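Local coordinates for protein ubiquitin conjugating enzyme (Plasmodium yoelii, PDB 2PWQ) that probably acts as an E2 ubiquitin-conjugating enzyme, carrying ubiquitin as a thioester on a cysteine and passing it on to a substrate, at residues Y84-I89 against N114-A119. Residues are numbered along the deposited sequence; the frame is centred on the assembly and turned at random.
Sequences YNPPKI and NEWSPA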
# COMPACT_ATOMS: atom_id res chain seq x y z
N TYR A 84 4.35 -8.66 16.50
CA TYR A 84 4.91 -7.80 17.55
C TYR A 84 5.69 -6.65 16.94
O TYR A 84 6.10 -5.73 17.65
CB TYR A 84 5.79 -8.60 18.54
CG TYR A 84 5.09 -9.71 19.31
CD1 TYR A 84 5.63 -10.22 20.50
CD2 TYR A 84 3.86 -10.25 18.87
CE1 TYR A 84 4.98 -11.25 21.22
CE2 TYR A 84 3.21 -11.26 19.56
CZ TYR A 84 3.76 -11.76 20.72
OH TYR A 84 3.07 -12.78 21.36
N ASN A 85 5.93 -6.72 15.63
CA ASN A 85 6.47 -5.60 14.85
C ASN A 85 5.69 -5.40 13.56
O ASN A 85 5.07 -6.37 13.05
CB ASN A 85 7.97 -5.76 14.60
CG ASN A 85 8.82 -4.94 15.57
OD1 ASN A 85 9.81 -4.31 15.17
ND2 ASN A 85 8.44 -4.93 16.84
N PRO A 86 5.66 -4.15 13.04
CA PRO A 86 4.92 -3.86 11.81
C PRO A 86 5.56 -4.43 10.52
O PRO A 86 6.78 -4.66 10.48
CB PRO A 86 4.91 -2.33 11.75
CG PRO A 86 6.16 -1.93 12.39
CD PRO A 86 6.31 -2.92 13.55
N PRO A 87 4.74 -4.65 9.48
CA PRO A 87 5.33 -4.99 8.17
C PRO A 87 6.05 -3.77 7.60
O PRO A 87 5.79 -2.63 8.05
CB PRO A 87 4.10 -5.34 7.33
CG PRO A 87 2.97 -4.57 7.97
CD PRO A 87 3.27 -4.61 9.44
N LYS A 88 6.98 -3.98 6.67
CA LYS A 88 7.48 -2.91 5.83
C LYS A 88 6.74 -3.02 4.51
O LYS A 88 6.54 -4.12 4.00
CB LYS A 88 8.99 -3.01 5.64
CG LYS A 88 9.73 -3.17 6.97
CD LYS A 88 11.22 -2.99 6.88
CE LYS A 88 11.86 -2.88 8.26
NZ LYS A 88 13.34 -2.69 8.15
N ILE A 89 6.27 -1.88 4.00
CA ILE A 89 5.49 -1.83 2.76
C ILE A 89 6.03 -0.72 1.86
O ILE A 89 6.37 0.38 2.34
CB ILE A 89 4.00 -1.64 3.01
CG1 ILE A 89 3.49 -2.70 4.00
CG2 ILE A 89 3.20 -1.74 1.74
CD1 ILE A 89 2.04 -2.52 4.37
N ASN A 114 4.76 3.40 15.14
CA ASN A 114 4.50 3.60 16.57
C ASN A 114 3.07 3.29 17.04
O ASN A 114 2.82 3.20 18.24
CB ASN A 114 5.01 4.97 17.09
CG ASN A 114 4.73 6.11 16.12
OD1 ASN A 114 5.63 6.91 15.82
ND2 ASN A 114 3.49 6.21 15.64
N GLU A 115 2.15 3.11 16.10
CA GLU A 115 0.84 2.60 16.47
C GLU A 115 0.76 1.06 16.51
O GLU A 115 -0.22 0.51 17.01
CB GLU A 115 -0.27 3.16 15.55
CG GLU A 115 -0.63 4.63 15.80
CD GLU A 115 -0.72 5.00 17.31
OE1 GLU A 115 0.19 5.72 17.80
OE2 GLU A 115 -1.68 4.55 17.99
N TRP A 116 1.79 0.37 16.01
CA TRP A 116 1.67 -1.08 15.78
C TRP A 116 1.42 -1.91 17.03
O TRP A 116 2.05 -1.69 18.06
CB TRP A 116 2.83 -1.69 14.96
CG TRP A 116 2.42 -3.05 14.49
CD1 TRP A 116 2.67 -4.22 15.11
CD2 TRP A 116 1.60 -3.35 13.35
NE1 TRP A 116 2.08 -5.26 14.43
CE2 TRP A 116 1.41 -4.76 13.34
CE3 TRP A 116 1.02 -2.59 12.33
CZ2 TRP A 116 0.67 -5.41 12.36
CZ3 TRP A 116 0.28 -3.24 11.35
CH2 TRP A 116 0.11 -4.65 11.37
N SER A 117 0.46 -2.82 16.93
CA SER A 117 0.24 -3.84 17.93
C SER A 117 -0.37 -5.07 17.25
O SER A 117 -1.00 -4.94 16.18
CB SER A 117 -0.72 -3.34 19.03
OG SER A 117 -2.09 -3.59 18.69
N PRO A 118 -0.18 -6.25 17.85
CA PRO A 118 -0.84 -7.51 17.50
C PRO A 118 -2.30 -7.38 17.10
O PRO A 118 -2.83 -8.29 16.46
CB PRO A 118 -0.70 -8.33 18.77
CG PRO A 118 0.66 -7.94 19.27
CD PRO A 118 0.78 -6.45 18.96
N ALA A 119 -2.96 -6.28 17.44
CA ALA A 119 -4.35 -6.09 17.05
C ALA A 119 -4.48 -5.66 15.57
O ALA A 119 -5.48 -5.95 14.90
CB ALA A 119 -5.04 -5.06 17.99
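Y84-I89 and N114-A119 meet with their touching parts running 120° apart, and two backbone approaches mark the contact: P86 beside W116 and Y84 beside P118. In the ubiquitin-conjugating (UBC) fold the first segment is the proline-rich loop leading into strand 88-91, and the second is the Trp-Ser-Pro loop that follows helix 110-115. The P86 side chain lies about 12 Å from that of C108, the predicted thioester cysteine. W116 is the first residue past the helix to give up helical backbone angles. Its CG lies anti to its own backbone N (chi1 -165°); this, together with chi2, turns one face of the indole to both prolines. P86 sits over the five-membered ring, its CA 3.7 Å from the centroid and nearly on the normal, while its CB rests 3.8 Å from W116 CG. One residue on, P87 sets CD above the six-membered ring, 3.8 Å from that centroid, so the pair makes two CH-pi contacts. P87 also touches I122 of helix 122-134 and I76 of strand 71-77, tying the loop to the body of the fold. W116 NE1 is hydrogen-bonded to P83 O, which helps hold the indole in this rotation. At the exposed end the Y84 and P118 side chains cross at about a right angle, with Y84 CD2 4.0 Å from P118 CG. N85 ND2 donates to Y84 O at 2.6 Å, with the donor tilted 35° from the plane of the Y84 carbonyl.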